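Local coordinates for protein 3-dehydroquinate dehydratase (Clostridium difficile, PDB 4H3D) that catalyses the cis-dehydration of 3-dehydroquinate to 3-dehydroshikimate through a lysine Schiff base, the third step of the chorismate pathway, at residues D47-R52 and S74-I79; I27-K32 and V53-N58; N150-K155 and I175-Q180; M4-Q9 and G169-K174. One frame throughout, in Å; residues are numbered along the deposited sequence. Where two conformers were deposited one is given.

Contact 1: residues D47-R52 and S74-I79; sequences DIIEWR and SYIHDI
Ile49 meets Ile76 and Ile79 in a small apolar cluster where a beta-alpha-beta unit of the TIM barrel turns back from helix to strand. The contact between the side chains is apolar, chiefly through methyl and methylene groups. Ile49 and Ile76 reach toward each other tip to tip, with CD1 of Ile49 3.7 Å from CG2 of Ile76. Ile79 instead lies across the Ile49 side chain at a slant, its CG2 3.9 Å from Ile49 CG1. That same methyl ends 3.9 Å from the carbonyl O of Asp47, so it touches both the strand backbone and the Ile49 side chain. Ile49 can serve both partners because its CG1 stands anti to the carbonyl carbon (chi1 -70°), and an extended chi2 of 175° carries CD1 on toward the helix end.

The second shell spaces the two partners. A type II' turn runs from Ile76 to Ile79, closed by a hydrogen bond from Ile79 N to Ile76 O of 3.1 Å, and His77 leaves the helix with positive phi. The turn thereby brings Ile76 and Ile79 to the same strand residue.

Further out, Ile49 also touches Leu41 of helix 31-41, Ile26 of strand 21-26 and Leu81. The cluster lies in the layer between barrel and helices, where strand 48-52 runs parallel between strands 21-26 and 81-84 and helix 62-76 ends against its outer side.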
loop_
_atom_site.group_PDB
_atom_site.type_symbol
_atom_site.label_atom_id
_atom_site.label_comp_id
_atom_site.label_asym_id
_atom_site.label_seq_id
_atom_site.Cartn_x
_atom_site.Cartn_y
_atom_site.Cartn_z
ATOM N N ASP B 47 -8.953 5.913 16.136
ATOM C CA ASP B 47 -9.921 5.038 16.727
ATOM C C ASP B 47 -9.567 4.601 18.135
ATOM O O ASP B 47 -10.425 4.524 18.986
ATOM C CB ASP B 47 -10.093 3.820 15.819
ATOM C CG ASP B 47 -10.597 4.195 14.446
ATOM O OD1 ASP B 47 -11.707 4.746 14.366
ATOM O OD2 ASP B 47 -9.883 3.951 13.438
ATOM N N ILE B 48 -8.297 4.333 18.369
ATOM C CA ILE B 48 -7.838 3.797 19.637
ATOM C C ILE B 48 -6.542 4.474 20.030
ATOM O O ILE B 48 -5.712 4.798 19.171
ATOM C CB ILE B 48 -7.545 2.272 19.497
ATOM C CG1 ILE B 48 -8.809 1.516 19.068
ATOM C CG2 ILE B 48 -6.958 1.682 20.797
ATOM C CD1 ILE B 48 -8.563 0.049 18.736
ATOM N N ILE B 49 -6.379 4.694 21.325
ATOM C CA ILE B 49 -5.165 5.251 21.871
ATOM C C ILE B 49 -4.479 4.149 22.692
ATOM O O ILE B 49 -5.136 3.449 23.447
ATOM C CB ILE B 49 -5.443 6.466 22.762
ATOM C CG1 ILE B 49 -5.916 7.641 21.901
ATOM C CG2 ILE B 49 -4.188 6.851 23.534
ATOM C CD1 ILE B 49 -6.344 8.897 22.697
ATOM N N GLU B 50 -3.174 3.978 22.482
ATOM C CA GLU B 50 -2.385 3.002 23.222
ATOM C C GLU B 50 -1.476 3.732 24.178
ATOM O O GLU B 50 -0.764 4.634 23.776
ATOM C CB GLU B 50 -1.513 2.159 22.267
ATOM C CG GLU B 50 -0.512 1.224 22.991
ATOM C CD GLU B 50 0.391 0.431 22.024
ATOM O OE1 GLU B 50 0.956 1.043 21.090
ATOM O OE2 GLU B 50 0.528 -0.798 22.210
ATOM N N TRP B 51 -1.507 3.367 25.450
ATOM C CA TRP B 51 -0.550 3.918 26.393
ATOM C C TRP B 51 0.581 2.922 26.555
ATOM O O TRP B 51 0.387 1.816 27.099
ATOM C CB TRP B 51 -1.191 4.261 27.741
ATOM C CG TRP B 51 -0.220 4.840 28.723
ATOM C CD1 TRP B 51 0.934 5.519 28.432
ATOM C CD2 TRP B 51 -0.346 4.874 30.163
ATOM N NE1 TRP B 51 1.556 5.924 29.597
ATOM C CE2 TRP B 51 0.784 5.558 30.668
ATOM C CE3 TRP B 51 -1.293 4.394 31.063
ATOM C CZ2 TRP B 51 0.991 5.755 32.024
ATOM C CZ3 TRP B 51 -1.079 4.597 32.416
ATOM C CH2 TRP B 51 0.055 5.264 32.879
ATOM N N ARG B 52 1.764 3.302 26.039
ATOM C CA ARG B 52 2.979 2.508 26.154
ATOM C C ARG B 52 3.589 2.886 27.472
ATOM O O ARG B 52 4.468 3.733 27.539
ATOM C CB ARG B 52 3.961 2.806 25.011
ATOM C CG ARG B 52 3.672 2.053 23.710
ATOM C CD ARG B 52 4.065 0.608 23.835
ATOM N NE ARG B 52 5.483 0.491 24.207
ATOM C CZ ARG B 52 6.491 0.462 23.336
ATOM N NH1 ARG B 52 6.248 0.529 22.029
ATOM N NH2 ARG B 52 7.749 0.360 23.772
ATOM N N SER B 74 -9.904 10.898 31.878
ATOM C CA SER B 74 -10.740 12.105 31.919
ATOM C C SER B 74 -10.601 12.960 30.659
ATOM O O SER B 74 -11.568 13.588 30.237
ATOM C CB SER B 74 -10.428 12.961 33.158
ATOM O OG SER B 74 -9.190 13.649 33.036
ATOM N N TYR B 75 -9.402 12.992 30.073
ATOM C CA TYR B 75 -9.161 13.783 28.845
ATOM C C TYR B 75 -9.596 13.096 27.543
ATOM O O TYR B 75 -10.021 13.769 26.618
ATOM C CB TYR B 75 -7.682 14.181 28.695
ATOM C CG TYR B 75 -7.253 15.364 29.519
ATOM C CD1 TYR B 75 -7.524 16.665 29.096
ATOM C CD2 TYR B 75 -6.548 15.191 30.701
ATOM C CE1 TYR B 75 -7.122 17.769 29.854
ATOM C CE2 TYR B 75 -6.135 16.281 31.464
ATOM C CZ TYR B 75 -6.426 17.568 31.035
ATOM O OH TYR B 75 -6.021 18.645 31.786
ATOM N N ILE B 76 -9.465 11.774 27.450
ATOM C CA ILE B 76 -9.810 11.090 26.190
ATOM C C ILE B 76 -11.256 10.619 26.138
ATOM O O ILE B 76 -11.721 10.114 25.101
ATOM C CB ILE B 76 -8.876 9.930 25.879
ATOM C CG1 ILE B 76 -9.133 8.735 26.799
ATOM C CG2 ILE B 76 -7.438 10.395 25.951
ATOM C CD1 ILE B 76 -8.353 7.501 26.369
ATOM N N HIS B 77 -11.950 10.781 27.264
ATOM C CA HIS B 77 -13.368 10.458 27.389
ATOM C C HIS B 77 -13.678 9.007 27.023
ATOM O O HIS B 77 -13.233 8.101 27.706
ATOM C CB HIS B 77 -14.219 11.438 26.559
ATOM C CG HIS B 77 -15.617 11.617 27.081
ATOM N ND1 HIS B 77 -16.656 10.761 26.766
ATOM C CD2 HIS B 77 -16.147 12.564 27.897
ATOM C CE1 HIS B 77 -17.758 11.170 27.370
ATOM N NE2 HIS B 77 -17.478 12.262 28.060
ATOM N N ASP B 78 -14.424 8.790 25.947
ATOM C CA ASP B 78 -14.827 7.447 25.582
ATOM C C ASP B 78 -14.008 6.834 24.457
ATOM O O ASP B 78 -14.431 5.854 23.879
ATOM C CB ASP B 78 -16.320 7.413 25.236
ATOM C CG ASP B 78 -17.209 7.596 26.466
ATOM O OD1 ASP B 78 -16.938 6.942 27.514
ATOM O OD2 ASP B 78 -18.186 8.381 26.378
ATOM N N ILE B 79 -12.836 7.394 24.157
ATOM C CA ILE B 79 -11.957 6.789 23.145
ATOM C C ILE B 79 -11.410 5.469 23.727
ATOM O O ILE B 79 -10.950 5.447 24.867
ATOM C CB ILE B 79 -10.788 7.730 22.773
ATOM C CG1 ILE B 79 -11.310 8.956 22.032
ATOM C CG2 ILE B 79 -9.784 7.018 21.878
ATOM C CD1 ILE B 79 -10.228 9.983 21.687
#

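Contact 2: residues I27-K32 and V53-N58; sequences IGKNKK and VDFFEN
Lys29 holds the loop around Phe55 to Glu57 by two hydrogen bonds, one from its side chain and one to its backbone. Its NZ donates to the carbonyl O of Phe55 at 2.7 Å: chi2 (72°) brings CD beside the oxygen and chi4 (58°) turns NZ onto it, with CE also close. The carbonyl O of Lys29 in turn accepts from Glu57 N at 2.9 Å. A CA-H...O contact, Lys29 CA to Phe55 O at 3.5 Å, adds a second approach to that oxygen. Glu57 OE1 lies against Lys29 CG at 3.5 Å, the two chains crossing at about a right angle, but stands 4.6 Å from Lys29 NZ, too far for a salt bridge.

Aromatic packing forms the other group. Ile27 lies alongside Phe55, with CB over one face of the ring, offset toward the rim, in a CH-pi contact 3.9 Å from its centroid; Ile27 CG2 meets CE2 of Phe55, 3.7 Å away. Lys29 CE approaches the same ring at its edge. Phe56 presents its own edge to Asn30 CA and Lys31 N.

Both segments belong to beta-alpha loops of the TIM barrel, the second directly following the substrate-binding Arg52. Asn30 caps helix 31-41 through OD1 to Asp33 N. Phe56 also packs on Val65 and Val68, so the loops after strands 21-26 and 48-52 meet beside the starts of helices 31-41 and 62-76.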
loop_
_atom_site.group_PDB
_atom_site.type_symbol
_atom_site.label_atom_id
_atom_site.label_comp_id
_atom_site.label_asym_id
_atom_site.label_seq_id
_atom_site.Cartn_x
_atom_site.Cartn_y
_atom_site.Cartn_z
ATOM N N ILE B 27 3.742 7.862 24.374
ATOM C CA ILE B 27 5.025 7.342 24.834
ATOM C C ILE B 27 5.742 8.263 25.831
ATOM O O ILE B 27 6.951 8.140 26.049
ATOM C CB ILE B 27 5.946 7.053 23.613
ATOM C CG1 ILE B 27 6.188 8.318 22.788
ATOM C CG2 ILE B 27 5.316 6.002 22.713
ATOM C CD1 ILE B 27 7.229 8.125 21.709
ATOM N N GLY B 28 4.983 9.166 26.445
ATOM C CA GLY B 28 5.526 10.140 27.395
ATOM C C GLY B 28 6.248 9.507 28.569
ATOM O O GLY B 28 5.864 8.442 29.052
ATOM N N LYS B 29 7.267 10.202 29.055
ATOM C CA LYS B 29 8.108 9.695 30.117
ATOM C C LYS B 29 7.563 10.063 31.503
ATOM O O LYS B 29 7.910 9.424 32.498
ATOM C CB LYS B 29 9.514 10.273 29.944
ATOM C CG LYS B 29 10.614 9.236 30.007
ATOM C CD LYS B 29 10.607 8.372 28.732
ATOM C CE LYS B 29 11.644 7.252 28.793
ATOM N NZ LYS B 29 11.431 6.343 29.970
ATOM N N ASN B 30 6.721 11.104 31.555
ATOM C CA ASN B 30 6.138 11.591 32.811
ATOM C C ASN B 30 4.671 12.001 32.632
ATOM O O ASN B 30 4.177 12.099 31.511
ATOM C CB ASN B 30 6.972 12.756 33.356
ATOM C CG ASN B 30 7.135 13.887 32.347
ATOM O OD1 ASN B 30 6.162 14.371 31.761
ATOM N ND2 ASN B 30 8.370 14.329 32.162
ATOM N N LYS B 31 3.976 12.229 33.737
ATOM C CA LYS B 31 2.536 12.569 33.697
ATOM C C LYS B 31 2.196 13.775 32.809
ATOM O O LYS B 31 1.232 13.738 32.041
ATOM C CB LYS B 31 1.998 12.815 35.114
ATOM C CG LYS B 31 0.477 12.960 35.170
ATOM C CD LYS B 31 -0.068 12.760 36.593
ATOM C CE LYS B 31 0.153 13.950 37.472
ATOM N NZ LYS B 31 -0.738 15.067 37.090
ATOM N N LYS B 32 2.982 14.833 32.931
ATOM C CA LYS B 32 2.767 16.048 32.157
ATOM C C LYS B 32 2.813 15.772 30.646
ATOM O O LYS B 32 1.925 16.191 29.902
ATOM C CB LYS B 32 3.823 17.090 32.531
ATOM C CG LYS B 32 3.771 18.364 31.717
ATOM C CD LYS B 32 4.910 19.319 32.080
ATOM C CE LYS B 32 4.902 20.549 31.175
ATOM N NZ LYS B 32 6.011 21.501 31.492
ATOM N N VAL B 53 3.109 2.217 28.518
ATOM C CA VAL B 53 3.465 2.517 29.897
ATOM C C VAL B 53 4.924 2.184 30.243
ATOM O O VAL B 53 5.466 2.717 31.206
ATOM C CB VAL B 53 2.484 1.804 30.855
ATOM C CG1 VAL B 53 2.759 0.306 30.890
ATOM C CG2 VAL B 53 2.543 2.405 32.264
ATOM N N ASP B 54 5.565 1.318 29.463
ATOM C CA ASP B 54 7.000 1.016 29.704
ATOM C C ASP B 54 7.893 2.264 29.543
ATOM O O ASP B 54 9.007 2.264 30.024
ATOM C CB ASP B 54 7.508 -0.118 28.824
ATOM C CG ASP B 54 7.244 0.117 27.363
ATOM O OD1 ASP B 54 6.053 0.065 26.948
ATOM O OD2 ASP B 54 8.223 0.316 26.623
ATOM N N PHE B 55 7.408 3.322 28.873
ATOM C CA PHE B 55 8.166 4.613 28.795
ATOM C C PHE B 55 7.989 5.456 30.071
ATOM O O PHE B 55 8.810 6.326 30.383
ATOM C CB PHE B 55 7.718 5.491 27.616
ATOM C CG PHE B 55 8.203 5.028 26.252
ATOM C CD1 PHE B 55 9.422 5.493 25.731
ATOM C CD2 PHE B 55 7.422 4.200 25.467
ATOM C CE1 PHE B 55 9.859 5.095 24.474
ATOM C CE2 PHE B 55 7.857 3.792 24.195
ATOM C CZ PHE B 55 9.070 4.244 23.699
ATOM N N PHE B 56 6.904 5.225 30.792
ATOM C CA PHE B 56 6.611 5.994 32.010
ATOM C C PHE B 56 7.684 5.715 33.084
ATOM O O PHE B 56 7.844 4.571 33.521
ATOM C CB PHE B 56 5.212 5.644 32.495
ATOM C CG PHE B 56 4.780 6.384 33.721
ATOM C CD1 PHE B 56 4.840 7.778 33.778
ATOM C CD2 PHE B 56 4.254 5.692 34.811
ATOM C CE1 PHE B 56 4.424 8.466 34.919
ATOM C CE2 PHE B 56 3.836 6.387 35.971
ATOM C CZ PHE B 56 3.914 7.769 36.010
ATOM N N GLU B 57 8.407 6.755 33.506
ATOM C CA GLU B 57 9.526 6.573 34.470
ATOM C C GLU B 57 9.132 5.962 35.809
ATOM O O GLU B 57 9.932 5.254 36.418
ATOM C CB GLU B 57 10.313 7.880 34.691
ATOM C CG GLU B 57 11.063 8.328 33.451
ATOM C CD GLU B 57 11.997 9.496 33.685
ATOM O OE1 GLU B 57 12.768 9.810 32.756
ATOM O OE2 GLU B 57 11.968 10.095 34.782
ATOM N N ASN B 58 7.914 6.226 36.275
ATOM C CA ASN B 58 7.469 5.650 37.549
ATOM C C ASN B 58 6.604 4.400 37.396
ATOM O O ASN B 58 5.811 4.092 38.281
ATOM C CB ASN B 58 6.736 6.729 38.368
ATOM C CG ASN B 58 7.648 7.874 38.757
ATOM O OD1 ASN B 58 8.841 7.682 38.968
ATOM N ND2 ASN B 58 7.091 9.075 38.849
#

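Contact 3: residues N150-K155 and I175-Q180; sequences NKTPKK and IAVMPQ
Gln180 NE2 donates to the carbonyl O of Asn150 at 2.8 Å, joining the loops that follow two adjacent parallel strands of the TIM barrel, 141-148 and 172-177. The bond is nearly straight, 176° at the hydrogen, and the acceptor lies in the plane of the glutamine amide. Gln180 is extended beyond CG, with chi2 at 180°, which places CD away from its own backbone and toward the neighbouring loop. NE2 also rests beside Lys151 CB, while the far end of that lysine pairs with Asp148.

Met178 N makes a weak, long hydrogen bond to Lys151 O (3.3 Å). Thr152 OG1 lies 2.9 Å from Met178 O, a weak hydrogen bond at most. The threonine oxygen stands beside its own backbone N (chi1 -62°), facing this carbonyl.

Next to these polar groups Val177 offers both its methyls. Thr152 crosses it at about a right angle, near CG2, and Ile158 of helix 155-167 also touches Thr152. Pro153 lies obliquely across the valine on its other branch, where its ring CD sits 3.6 Å from Val177 CG1.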
loop_
_atom_site.group_PDB
_atom_site.type_symbol
_atom_site.label_atom_id
_atom_site.label_comp_id
_atom_site.label_asym_id
_atom_site.label_seq_id
_atom_site.Cartn_x
_atom_site.Cartn_y
_atom_site.Cartn_z
ATOM N N ASN B 150 14.370 -9.407 13.911
ATOM C CA ASN B 150 15.492 -9.807 13.043
ATOM C C ASN B 150 15.112 -10.550 11.769
ATOM O O ASN B 150 15.886 -10.588 10.826
ATOM C CB ASN B 150 16.437 -10.691 13.840
ATOM C CG ASN B 150 16.953 -10.006 15.086
ATOM O OD1 ASN B 150 16.829 -10.534 16.186
ATOM N ND2 ASN B 150 17.499 -8.807 14.922
ATOM N N LYS B 151 13.942 -11.166 11.743
ATOM C CA LYS B 151 13.541 -11.925 10.565
ATOM C C LYS B 151 12.028 -12.046 10.443
ATOM O O LYS B 151 11.289 -11.660 11.348
ATOM C CB LYS B 151 14.139 -13.337 10.626
ATOM C CG LYS B 151 13.507 -14.252 11.675
ATOM C CD LYS B 151 14.081 -15.651 11.596
ATOM C CE LYS B 151 13.257 -16.644 12.398
ATOM N NZ LYS B 151 13.067 -16.240 13.783
ATOM N N THR B 152 11.596 -12.571 9.304
ATOM C CA THR B 152 10.200 -12.872 9.053
ATOM C C THR B 152 10.071 -14.400 9.043
ATOM O O THR B 152 10.560 -15.063 8.132
ATOM C CB THR B 152 9.715 -12.289 7.722
ATOM O OG1 THR B 152 9.833 -10.856 7.761
ATOM C CG2 THR B 152 8.233 -12.685 7.465
ATOM N N PRO B 153 9.441 -14.967 10.077
ATOM C CA PRO B 153 9.295 -16.412 10.085
ATOM C C PRO B 153 8.473 -16.862 8.862
ATOM O O PRO B 153 7.741 -16.050 8.263
ATOM C CB PRO B 153 8.557 -16.688 11.392
ATOM C CG PRO B 153 8.814 -15.484 12.243
ATOM C CD PRO B 153 8.871 -14.344 11.286
ATOM N N LYS B 154 8.593 -18.137 8.503
ATOM C CA LYS B 154 7.863 -18.681 7.368
ATOM C C LYS B 154 6.356 -18.538 7.584
ATOM O O LYS B 154 5.888 -18.432 8.722
ATOM C CB LYS B 154 8.236 -20.149 7.144
ATOM C CG LYS B 154 9.745 -20.373 6.995
ATOM C CD LYS B 154 10.288 -19.365 6.036
ATOM C CE LYS B 154 11.779 -19.449 5.852
ATOM N NZ LYS B 154 12.204 -18.296 5.019
ATOM N N LYS B 155 5.607 -18.527 6.488
ATOM C CA LYS B 155 4.139 -18.398 6.552
ATOM C C LYS B 155 3.509 -19.319 7.615
ATOM O O LYS B 155 2.754 -18.870 8.464
ATOM C CB LYS B 155 3.558 -18.709 5.163
ATOM C CG LYS B 155 2.036 -18.711 5.079
ATOM C CD LYS B 155 1.560 -18.916 3.635
ATOM C CE LYS B 155 1.918 -20.286 3.044
ATOM N NZ LYS B 155 1.172 -21.420 3.674
ATOM N N ILE B 175 0.911 -9.927 15.558
ATOM C CA ILE B 175 2.279 -10.283 15.238
ATOM C C ILE B 175 2.946 -9.215 14.418
ATOM O O ILE B 175 2.352 -8.637 13.502
ATOM C CB ILE B 175 2.429 -11.706 14.587
ATOM C CG1 ILE B 175 3.886 -12.166 14.686
ATOM C CG2 ILE B 175 1.940 -11.737 13.146
ATOM C CD1 ILE B 175 4.097 -13.624 14.355
ATOM N N ALA B 176 4.170 -8.896 14.810
ATOM C CA ALA B 176 4.993 -7.902 14.115
ATOM C C ALA B 176 6.343 -8.561 13.795
ATOM O O ALA B 176 7.010 -9.092 14.692
ATOM C CB ALA B 176 5.191 -6.659 14.984
ATOM N N VAL B 177 6.740 -8.516 12.528
ATOM C CA VAL B 177 7.967 -9.170 12.071
ATOM C C VAL B 177 8.830 -8.214 11.253
ATOM O O VAL B 177 8.348 -7.192 10.761
ATOM C CB VAL B 177 7.645 -10.434 11.248
ATOM C CG1 VAL B 177 6.875 -11.445 12.126
ATOM C CG2 VAL B 177 6.840 -10.088 9.981
ATOM N N MET B 178 10.108 -8.550 11.115
ATOM C CA MET B 178 11.052 -7.690 10.414
ATOM C C MET B 178 11.432 -8.309 9.063
ATOM O O MET B 178 11.973 -9.419 9.019
ATOM C CB MET B 178 12.316 -7.499 11.262
ATOM C CG MET B 178 13.356 -6.527 10.656
ATOM S SD MET B 178 12.711 -4.822 10.584
ATOM C CE MET B 178 12.592 -4.391 12.319
ATOM N N PRO B 179 11.172 -7.591 7.952
ATOM C CA PRO B 179 11.590 -8.185 6.688
ATOM C C PRO B 179 13.081 -8.017 6.457
ATOM O O PRO B 179 13.641 -6.999 6.837
ATOM C CB PRO B 179 10.824 -7.364 5.643
ATOM C CG PRO B 179 10.709 -6.008 6.254
ATOM C CD PRO B 179 10.574 -6.247 7.763
ATOM N N GLN B 180 13.700 -9.021 5.844
ATOM C CA GLN B 180 15.092 -8.950 5.443
ATOM C C GLN B 180 15.139 -8.621 3.939
ATOM O O GLN B 180 16.182 -8.241 3.399
ATOM C CB GLN B 180 15.789 -10.268 5.728
ATOM C CG GLN B 180 15.845 -10.620 7.213
ATOM C CD GLN B 180 16.545 -11.933 7.489
ATOM O OE1 GLN B 180 16.930 -12.654 6.567
ATOM N NE2 GLN B 180 16.701 -12.260 8.771
#

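Contact 4: residues M4-Q9 and G169-K174; sequences MKRKVQ and GADLPK. With SHL (5-hydroxy-6-methyl-4-oxo-4H-pyran-2-carboxylic acid), chain I.
Val8 and Asp171 mark the nearest approach of the two backbones, their CA atoms 6.9 Å apart, where strand 8-10, paired antiparallel with 13-15 in a two-stranded sheet, packs at the N-terminal end of strand 172-177. Val8 CG2 and Leu172 CD2 meet tip to tip at 3.8 Å, and the same valine methyl lies 3.7 Å from Asp171 O. Beside this apolar pair, in the conformer given, Arg6 NH2 forms a tentative salt bridge with Asp171 OD1 at 2.9 Å. The carboxylate oxygen sits at the edge of the guanidinium, but the two planes are turned 73° apart and the hydrogen bond is weak. Gly169 ends the preceding helix in a Schellman motif.

Asp171 OD2 is occupied by Val142 N and His136 NE2, while OD1 faces the arginine. Lys174 extends fully, its NZ bonded covalently to SHL CAL (1.4 Å). The chemistry implies an ion pair near the N-terminal end of strand 172-177 and, further along it in the active site, a lysine trapped as a covalent adduct at its Schiff-base nitrogen.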
loop_
_atom_site.group_PDB
_atom_site.type_symbol
_atom_site.label_atom_id
_atom_site.label_comp_id
_atom_site.label_asym_id
_atom_site.label_seq_id
_atom_site.Cartn_x
_atom_site.Cartn_y
_atom_site.Cartn_z
ATOM N N MET B 4 -18.173 -18.402 10.979
ATOM C CA MET B 4 -18.002 -16.956 10.764
ATOM C C MET B 4 -16.979 -16.500 11.819
ATOM O O MET B 4 -16.219 -17.331 12.353
ATOM C CB MET B 4 -19.354 -16.234 10.917
ATOM C CG MET B 4 -19.572 -15.016 9.972
ATOM S SD MET B 4 -18.435 -13.616 10.122
ATOM C CE MET B 4 -19.076 -12.527 8.840
ATOM N N LYS B 5 -16.952 -15.205 12.124
ATOM C CA LYS B 5 -16.002 -14.676 13.091
ATOM C C LYS B 5 -16.635 -13.733 14.075
ATOM O O LYS B 5 -17.611 -13.063 13.763
ATOM C CB LYS B 5 -14.928 -13.869 12.379
ATOM C CG LYS B 5 -14.180 -14.583 11.303
ATOM C CD LYS B 5 -13.070 -13.673 10.777
ATOM C CE LYS B 5 -12.294 -14.314 9.667
ATOM N NZ LYS B 5 -11.226 -13.401 9.238
ATOM N N ARG B 6 -16.060 -13.670 15.272
ATOM C CA ARG B 6 -16.506 -12.740 16.288
ATOM C C ARG B 6 -15.931 -11.368 15.961
ATOM O O ARG B 6 -14.884 -11.259 15.310
ATOM C CB ARG B 6 -16.023 -13.198 17.670
ATOM C CG ARG B 6 -14.564 -13.581 17.681
ATOM C CD ARG B 6 -14.166 -14.483 18.857
ATOM N NE ARG B 6 -13.634 -13.758 20.009
ATOM C CZ ARG B 6 -12.986 -14.348 21.008
ATOM N NH1 ARG B 6 -12.808 -15.659 20.991
ATOM N NH2 ARG B 6 -12.519 -13.634 22.019
ATOM N N LYS B 7 -16.638 -10.323 16.369
ATOM C CA LYS B 7 -16.136 -8.959 16.223
ATOM C C LYS B 7 -15.692 -8.605 17.625
ATOM O O LYS B 7 -16.133 -9.234 18.598
ATOM C CB LYS B 7 -17.214 -7.982 15.719
ATOM C CG LYS B 7 -17.320 -7.860 14.178
ATOM C CD LYS B 7 -17.863 -9.112 13.500
ATOM C CE LYS B 7 -17.765 -9.022 11.951
ATOM N NZ LYS B 7 -18.479 -7.840 11.368
ATOM N N VAL B 8 -14.804 -7.639 17.755
ATOM C CA VAL B 8 -14.360 -7.226 19.074
ATOM C C VAL B 8 -14.800 -5.786 19.295
ATOM O O VAL B 8 -14.295 -4.886 18.647
ATOM C CB VAL B 8 -12.856 -7.362 19.227
ATOM C CG1 VAL B 8 -12.416 -6.828 20.570
ATOM C CG2 VAL B 8 -12.445 -8.806 19.067
ATOM N N GLN B 9 -15.762 -5.586 20.201
ATOM C CA GLN B 9 -16.277 -4.254 20.506
ATOM C C GLN B 9 -15.523 -3.671 21.695
ATOM O O GLN B 9 -15.384 -4.324 22.730
ATOM C CB GLN B 9 -17.769 -4.328 20.835
ATOM C CG GLN B 9 -18.482 -2.964 20.987
ATOM C CD GLN B 9 -18.734 -2.240 19.657
ATOM O OE1 GLN B 9 -18.964 -1.024 19.634
ATOM N NE2 GLN B 9 -18.698 -2.985 18.549
ATOM N N GLY B 169 -6.858 -17.657 24.130
ATOM C CA GLY B 169 -7.956 -16.745 24.432
ATOM C C GLY B 169 -7.750 -15.297 24.037
ATOM O O GLY B 169 -8.485 -14.427 24.508
ATOM N N ALA B 170 -6.766 -15.000 23.187
ATOM C CA ALA B 170 -6.616 -13.608 22.736
ATOM C C ALA B 170 -7.881 -13.194 21.995
ATOM O O ALA B 170 -8.401 -13.953 21.193
ATOM C CB ALA B 170 -5.426 -13.454 21.803
ATOM N N ASP B 171 -8.385 -12.003 22.276
ATOM C CA ASP B 171 -9.471 -11.470 21.493
ATOM C C ASP B 171 -8.887 -11.010 20.152
ATOM O O ASP B 171 -9.568 -11.059 19.127
ATOM C CB ASP B 171 -10.117 -10.291 22.221
ATOM C CG ASP B 171 -10.765 -10.705 23.526
ATOM O OD1 ASP B 171 -11.884 -11.247 23.483
ATOM O OD2 ASP B 171 -10.163 -10.467 24.596
ATOM N N LEU B 172 -7.607 -10.589 20.180
ATOM C CA LEU B 172 -6.917 -10.037 19.015
ATOM C C LEU B 172 -5.449 -10.462 18.952
ATOM O O LEU B 172 -4.578 -9.814 19.553
ATOM C CB LEU B 172 -6.975 -8.490 19.051
ATOM C CG LEU B 172 -8.348 -7.817 18.966
ATOM C CD1 LEU B 172 -8.232 -6.314 19.296
ATOM C CD2 LEU B 172 -9.000 -8.037 17.594
ATOM N N PRO B 173 -5.166 -11.576 18.267
ATOM C CA PRO B 173 -3.788 -11.982 18.041
ATOM C C PRO B 173 -3.031 -10.905 17.278
ATOM O O PRO B 173 -3.575 -10.325 16.327
ATOM C CB PRO B 173 -3.924 -13.214 17.163
ATOM C CG PRO B 173 -5.248 -13.759 17.448
ATOM C CD PRO B 173 -6.121 -12.570 17.769
ATOM N N LYS B 174 -1.784 -10.642 17.674
ATOM C CA LYS B 174 -0.983 -9.631 17.018
ATOM C C LYS B 174 0.420 -10.127 16.773
ATOM O O LYS B 174 1.058 -10.676 17.681
ATOM C CB LYS B 174 -0.887 -8.370 17.883
ATOM C CG LYS B 174 0.075 -7.289 17.311
ATOM C CD LYS B 174 0.190 -6.109 18.223
ATOM C CE LYS B 174 1.145 -5.071 17.641
ATOM N NZ LYS B 174 1.334 -3.901 18.555
HETATM O OAD SHL I . 3.718 0.368 14.780
HETATM C CAH SHL I . 4.727 -0.322 15.072
HETATM O OAA SHL I . 5.845 -0.093 14.543
HETATM C CAK SHL I . 4.576 -1.392 16.039
HETATM O OAG SHL I . 3.276 -1.614 16.606
HETATM C CAF SHL I . 3.148 -2.512 17.685
HETATM C CAL SHL I . 1.946 -2.616 18.303
HETATM C CAJ SHL I . 4.267 -3.143 18.104
HETATM O OAC SHL I . 4.195 -3.978 19.137
HETATM C CAI SHL I . 5.471 -2.948 17.488
HETATM C CAE SHL I . 5.626 -2.094 16.470
HETATM O OAB SHL I . 6.538 -3.615 17.901
HETATM O O HOH W 1 -11.110 -14.802 23.791
#

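How the contacts relate
The four contacts show how a parallel eight-stranded barrel is tied to its surrounding loops, helices and N-terminal segment. Contacts 1 and 2 alternate along the chain, touch through Arg52 and Trp51, and have centres about 15 Å apart. Contact 3 follows later, its centre about 29 Å from each of theirs. Contact 4 spans contacts 1 and 2 in sequence, its centre about 20 Å and 29 Å from theirs; its segments alternate with those of contact 3, about 22 Å away, with which it shares strand 172-177. Contact 1 holds the 3-dehydroquinate-binding residues 50-52 and contact 4 the Schiff-base lysine, so distant parts of the sequence converge on one active site.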